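Ice-binding protein (Colwellia, PDB 3WP9) binds to the surface of ice crystals, inhibits their growth and prevents larger ice grains from forming at the expense of smaller ones. Local coordinates at residues 138-152 with 165-179. Sequence-based numbering, arbitrary orientation.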
loop_
_atom_site.group_PDB
_atom_site.type_symbol
_atom_site.label_atom_id
_atom_site.label_comp_id
_atom_site.label_asym_id
_atom_site.label_seq_id
_atom_site.Cartn_x
_atom_site.Cartn_y
_atom_site.Cartn_z
ATOM N N MET A 138 10.230 -2.036 5.393
ATOM C CA MET A 138 9.947 -3.379 5.780
ATOM C C MET A 138 10.151 -4.302 4.574
ATOM O O MET A 138 9.388 -4.288 3.657
ATOM C CB MET A 138 8.515 -3.506 6.343
ATOM C CG MET A 138 8.094 -2.284 7.152
ATOM S SD MET A 138 8.970 -2.134 8.681
ATOM C CE MET A 138 8.435 -3.542 9.553
ATOM N N GLN A 139 11.153 -5.151 4.673
ATOM C CA GLN A 139 11.587 -5.985 3.524
ATOM C C GLN A 139 11.134 -7.392 3.791
ATOM O O GLN A 139 11.718 -8.098 4.616
ATOM C CB GLN A 139 13.123 -5.959 3.391
ATOM C CG GLN A 139 13.564 -4.591 3.072
ATOM C CD GLN A 139 15.070 -4.471 3.158
ATOM O OE1 GLN A 139 15.734 -5.284 3.793
ATOM N NE2 GLN A 139 15.605 -3.508 2.474
ATOM N N ILE A 140 10.022 -7.794 3.132
ATOM C CA ILE A 140 9.375 -9.056 3.441
ATOM C C ILE A 140 9.460 -10.017 2.228
ATOM O O ILE A 140 8.862 -9.788 1.201
ATOM C CB ILE A 140 7.887 -8.828 3.876
ATOM C CG1 ILE A 140 7.883 -7.975 5.147
ATOM C CG2 ILE A 140 7.187 -10.168 4.081
ATOM C CD1 ILE A 140 6.529 -7.290 5.311
ATOM N N SER A 141 10.167 -11.116 2.422
ATOM C CA SER A 141 10.330 -12.038 1.293
ATOM C C SER A 141 9.177 -13.046 1.124
ATOM O O SER A 141 8.957 -13.650 0.021
ATOM C CB SER A 141 11.735 -12.652 1.308
ATOM O OG SER A 141 11.730 -13.709 2.201
ATOM N N GLY A 142 8.365 -13.185 2.188
ATOM C CA GLY A 142 7.168 -13.990 2.186
ATOM C C GLY A 142 5.925 -13.087 1.959
ATOM O O GLY A 142 5.952 -12.058 1.247
ATOM N N ASN A 143 4.800 -13.481 2.602
ATOM C CA ASN A 143 3.557 -12.742 2.443
ATOM C C ASN A 143 3.389 -11.907 3.696
ATOM O O ASN A 143 3.977 -12.255 4.726
ATOM C CB ASN A 143 2.398 -13.718 2.439
ATOM C CG ASN A 143 2.586 -14.793 1.346
ATOM O OD1 ASN A 143 2.852 -14.442 0.206
ATOM N ND2 ASN A 143 2.537 -16.048 1.729
ATOM N N LEU A 144 2.640 -10.856 3.526
ATOM C CA LEU A 144 2.267 -9.949 4.678
ATOM C C LEU A 144 0.770 -10.181 4.982
ATOM O O LEU A 144 -0.064 -9.931 4.112
ATOM C CB LEU A 144 2.574 -8.536 4.334
ATOM C CG LEU A 144 2.025 -7.522 5.358
ATOM C CD1 LEU A 144 2.663 -7.835 6.754
ATOM C CD2 LEU A 144 2.287 -6.081 4.780
ATOM N N ASN A 145 0.492 -10.659 6.200
ATOM C CA ASN A 145 -0.898 -10.923 6.663
ATOM C C ASN A 145 -1.209 -10.044 7.893
ATOM O O ASN A 145 -0.445 -10.053 8.837
ATOM C CB ASN A 145 -1.126 -12.385 7.020
ATOM C CG ASN A 145 -1.556 -13.194 5.820
ATOM O OD1 ASN A 145 -2.786 -13.190 5.399
ATOM N ND2 ASN A 145 -0.611 -13.901 5.255
ATOM N N GLN A 146 -2.323 -9.302 7.849
ATOM C CA GLN A 146 -2.794 -8.584 9.066
ATOM C C GLN A 146 -4.103 -9.298 9.512
ATOM O O GLN A 146 -5.047 -9.484 8.716
ATOM C CB GLN A 146 -3.048 -7.146 8.728
ATOM C CG GLN A 146 -3.517 -6.372 9.988
ATOM C CD GLN A 146 -3.705 -4.936 9.706
ATOM O OE1 GLN A 146 -4.141 -4.522 8.620
ATOM N NE2 GLN A 146 -3.372 -4.085 10.737
ATOM N N ALA A 147 -4.158 -9.646 10.782
ATOM C CA ALA A 147 -5.326 -10.344 11.353
ATOM C C ALA A 147 -6.532 -9.408 11.503
ATOM O O ALA A 147 -6.408 -8.157 11.531
ATOM C CB ALA A 147 -5.009 -11.004 12.669
ATOM N N ASN A 148 -7.709 -10.060 11.509
ATOM C CA ASN A 148 -8.960 -9.313 11.672
ATOM C C ASN A 148 -8.900 -8.474 12.942
ATOM O O ASN A 148 -8.375 -8.911 13.990
ATOM C CB ASN A 148 -10.136 -10.326 11.811
ATOM C CG ASN A 148 -10.331 -11.211 10.630
ATOM O OD1 ASN A 148 -9.949 -10.930 9.502
ATOM N ND2 ASN A 148 -11.004 -12.287 10.881
ATOM N N ALA A 149 -9.409 -7.284 12.800
ATOM C CA ALA A 149 -9.592 -6.357 13.944
ATOM C C ALA A 149 -8.295 -5.831 14.497
ATOM O O ALA A 149 -8.269 -5.249 15.588
ATOM C CB ALA A 149 -10.410 -7.018 15.060
ATOM N N LYS A 150 -7.177 -6.042 13.770
ATOM C CA LYS A 150 -5.884 -5.526 14.293
ATOM C C LYS A 150 -5.465 -4.248 13.596
ATOM O O LYS A 150 -6.027 -3.901 12.524
ATOM C CB LYS A 150 -4.749 -6.593 14.223
ATOM C CG LYS A 150 -5.159 -7.867 14.929
ATOM C CD LYS A 150 -5.665 -7.556 16.380
ATOM C CE LYS A 150 -5.980 -8.807 17.216
ATOM N NZ LYS A 150 -6.500 -8.393 18.598
ATOM N N ARG A 151 -4.446 -3.574 14.165
ATOM C CA ARG A 151 -4.098 -2.268 13.714
ATOM C C ARG A 151 -2.598 -1.974 13.597
ATOM O O ARG A 151 -1.867 -2.482 14.449
ATOM C CB ARG A 151 -4.683 -1.203 14.722
ATOM C CG ARG A 151 -6.177 -1.234 14.731
ATOM C CD ARG A 151 -6.780 -0.049 15.526
ATOM N NE ARG A 151 -8.203 -0.206 15.636
ATOM C CZ ARG A 151 -8.962 0.582 16.409
ATOM N NH1 ARG A 151 -8.357 1.523 17.151
ATOM N NH2 ARG A 151 -10.285 0.422 16.442
ATOM N N VAL A 152 -2.231 -1.217 12.585
ATOM C CA VAL A 152 -0.903 -0.584 12.593
ATOM C C VAL A 152 -1.142 0.783 13.237
ATOM O O VAL A 152 -1.957 1.547 12.747
ATOM C CB VAL A 152 -0.373 -0.452 11.149
ATOM C CG1 VAL A 152 0.860 0.462 11.116
ATOM C CG2 VAL A 152 -0.094 -1.852 10.574
ATOM N N TRP A 165 6.328 -0.931 2.854
ATOM C CA TRP A 165 6.197 -2.383 3.011
ATOM C C TRP A 165 6.489 -2.970 1.647
ATOM O O TRP A 165 5.719 -2.781 0.689
ATOM C CB TRP A 165 4.787 -2.801 3.402
ATOM C CG TRP A 165 4.245 -2.123 4.702
ATOM C CD1 TRP A 165 3.599 -0.955 4.797
ATOM C CD2 TRP A 165 4.268 -2.718 5.977
ATOM N NE1 TRP A 165 3.198 -0.755 6.114
ATOM C CE2 TRP A 165 3.607 -1.828 6.851
ATOM C CE3 TRP A 165 4.771 -3.921 6.479
ATOM C CZ2 TRP A 165 3.456 -2.121 8.204
ATOM C CZ3 TRP A 165 4.617 -4.226 7.775
ATOM C CH2 TRP A 165 3.959 -3.304 8.652
ATOM N N GLN A 166 7.646 -3.584 1.574
ATOM C CA GLN A 166 8.076 -4.272 0.328
ATOM C C GLN A 166 7.803 -5.765 0.527
ATOM O O GLN A 166 8.423 -6.420 1.331
ATOM C CB GLN A 166 9.587 -3.957 0.083
ATOM C CG GLN A 166 10.181 -4.787 -1.074
ATOM C CD GLN A 166 10.849 -6.068 -0.607
ATOM O OE1 GLN A 166 11.706 -6.058 0.338
ATOM N NE2 GLN A 166 10.524 -7.149 -1.258
ATOM N N VAL A 167 6.825 -6.284 -0.235
ATOM C CA VAL A 167 6.306 -7.634 0.020
ATOM C C VAL A 167 6.473 -8.412 -1.283
ATOM O O VAL A 167 5.887 -8.121 -2.324
ATOM C CB VAL A 167 4.811 -7.573 0.417
ATOM C CG1 VAL A 167 4.311 -8.967 0.747
ATOM C CG2 VAL A 167 4.620 -6.572 1.638
ATOM N N ALA A 168 7.315 -9.414 -1.183
ATOM C CA ALA A 168 7.596 -10.246 -2.370
ATOM C C ALA A 168 6.501 -11.254 -2.680
ATOM O O ALA A 168 6.417 -11.710 -3.837
ATOM C CB ALA A 168 8.979 -10.911 -2.185
ATOM N N GLY A 169 5.670 -11.623 -1.668
ATOM C CA GLY A 169 4.473 -12.465 -1.820
ATOM C C GLY A 169 3.241 -11.664 -2.031
ATOM O O GLY A 169 3.238 -10.725 -2.867
ATOM N N TYR A 170 2.134 -12.039 -1.360
ATOM C CA TYR A 170 0.930 -11.210 -1.455
ATOM C C TYR A 170 0.851 -10.428 -0.116
ATOM O O TYR A 170 1.462 -10.784 0.851
ATOM C CB TYR A 170 -0.346 -12.025 -1.613
ATOM C CG TYR A 170 -0.567 -13.061 -0.491
ATOM C CD1 TYR A 170 -1.055 -12.659 0.758
ATOM C CD2 TYR A 170 -0.281 -14.402 -0.658
ATOM C CE1 TYR A 170 -1.261 -13.559 1.777
ATOM C CE2 TYR A 170 -0.460 -15.341 0.360
ATOM C CZ TYR A 170 -0.940 -14.961 1.600
ATOM O OH TYR A 170 -1.077 -15.837 2.707
ATOM N N THR A 171 0.015 -9.434 -0.132
ATOM C CA THR A 171 -0.411 -8.728 1.130
ATOM C C THR A 171 -1.928 -8.996 1.308
ATOM O O THR A 171 -2.687 -8.785 0.336
ATOM C CB THR A 171 -0.184 -7.256 0.907
ATOM O OG1 THR A 171 1.216 -7.052 0.749
ATOM C CG2 THR A 171 -0.641 -6.501 2.158
ATOM N N ALA A 172 -2.341 -9.485 2.483
ATOM C CA ALA A 172 -3.741 -9.789 2.771
ATOM C C ALA A 172 -4.036 -9.156 4.147
ATOM O O ALA A 172 -3.484 -9.570 5.136
ATOM C CB ALA A 172 -4.025 -11.309 2.756
ATOM N N LEU A 173 -4.986 -8.239 4.139
ATOM C CA LEU A 173 -5.423 -7.617 5.400
ATOM C C LEU A 173 -6.818 -8.144 5.700
ATOM O O LEU A 173 -7.685 -8.242 4.788
ATOM C CB LEU A 173 -5.452 -6.105 5.140
ATOM C CG LEU A 173 -4.206 -5.436 4.492
ATOM C CD1 LEU A 173 -4.440 -3.931 4.459
ATOM C CD2 LEU A 173 -2.973 -5.801 5.307
ATOM N N GLY A 174 -7.036 -8.451 6.965
ATOM C CA GLY A 174 -8.264 -9.029 7.501
ATOM C C GLY A 174 -9.399 -7.995 7.527
ATOM O O GLY A 174 -9.366 -6.983 6.827
ATOM N N THR A 175 -10.443 -8.364 8.274
ATOM C CA THR A 175 -11.628 -7.515 8.326
ATOM C C THR A 175 -11.538 -6.515 9.484
ATOM O O THR A 175 -10.995 -6.798 10.526
ATOM C CB THR A 175 -12.876 -8.327 8.529
ATOM O OG1 THR A 175 -12.810 -9.180 9.685
ATOM C CG2 THR A 175 -13.180 -9.244 7.229
ATOM N N TYR A 176 -12.173 -5.391 9.251
ATOM C CA TYR A 176 -12.331 -4.359 10.301
ATOM C C TYR A 176 -10.984 -4.000 10.968
ATOM O O TYR A 176 -10.883 -3.769 12.179
ATOM C CB TYR A 176 -13.429 -4.773 11.272
ATOM C CG TYR A 176 -14.735 -4.986 10.562
ATOM C CD1 TYR A 176 -15.438 -3.903 10.062
ATOM C CD2 TYR A 176 -15.248 -6.277 10.390
ATOM C CE1 TYR A 176 -16.657 -4.077 9.369
ATOM C CE2 TYR A 176 -16.453 -6.462 9.745
ATOM C CZ TYR A 176 -17.124 -5.390 9.226
ATOM O OH TYR A 176 -18.319 -5.617 8.608
ATOM N N ALA A 177 -9.922 -3.970 10.141
ATOM C CA ALA A 177 -8.591 -3.666 10.600
ATOM C C ALA A 177 -8.267 -2.269 10.174
ATOM O O ALA A 177 -9.069 -1.578 9.511
ATOM C CB ALA A 177 -7.590 -4.693 9.946
ATOM N N SER A 178 -7.084 -1.803 10.550
ATOM C CA SER A 178 -6.592 -0.488 10.126
ATOM C C SER A 178 -5.087 -0.593 9.837
ATOM O O SER A 178 -4.324 -1.187 10.664
ATOM C CB SER A 178 -6.810 0.499 11.287
ATOM O OG SER A 178 -6.512 1.784 10.789
ATOM N N PHE A 179 -4.764 -0.160 8.626
ATOM C CA PHE A 179 -3.415 -0.349 8.131
ATOM C C PHE A 179 -2.846 0.993 7.674
ATOM O O PHE A 179 -3.565 1.855 7.115
ATOM C CB PHE A 179 -3.418 -1.427 6.997
ATOM C CG PHE A 179 -2.019 -1.832 6.552
ATOM C CD1 PHE A 179 -1.360 -2.899 7.145
ATOM C CD2 PHE A 179 -1.413 -1.108 5.510
ATOM C CE1 PHE A 179 -0.065 -3.280 6.682
ATOM C CE2 PHE A 179 -0.149 -1.469 5.068
ATOM C CZ PHE A 179 0.532 -2.513 5.685
HETATM O O HOH W 1 -4.844 -11.838 6.691
HETATM O O HOH W 2 -9.489 -1.464 13.489
HETATM O O HOH W 3 -4.206 2.586 11.708
#
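Ser178 O takes two bonds from segment 138-152: Val152 N at 2.8 Å and buried Gln146 NE2 at 3.1 Å. They approach from opposite faces of the carbonyl plane. On the inner face of its strand, Gln146 gets this far with an extended chain, CG anti to the backbone N (chi1 -179°). Its OE1 sits at the edge of the Phe179 ring. At two bends an asparagine carbonyl accepts a backbone N-H. Asn143 OD1 is 3.0 Å from Tyr170 N, and Asn148 OD1 is 2.9 Å from Thr175 N. The Asn143 amide also stacks on the Tyr170 ring, the planes 12° apart. Asn145 ND2 donates almost straight to Tyr170 OH (3.2 Å). Parallel strand bonds join 138-140 to 165-167 and 144-146 to 171-173. Inside, Met138 CG makes a CH-pi contact over one face of the Trp165 ring; Phe179, of the same segment, lies toward the rim of the opposite face. Leu144 CD2 packs 3.7 Å from Trp165 CE3, and Val152 CG2 touches Phe179. These are successive coils of a right-handed beta-helix, tied by backbone bonds and asparagine carbonyls around a mainly apolar core. Burying Gln146 OE1 without a partner probably costs stability, which the NE2 bond partly repays.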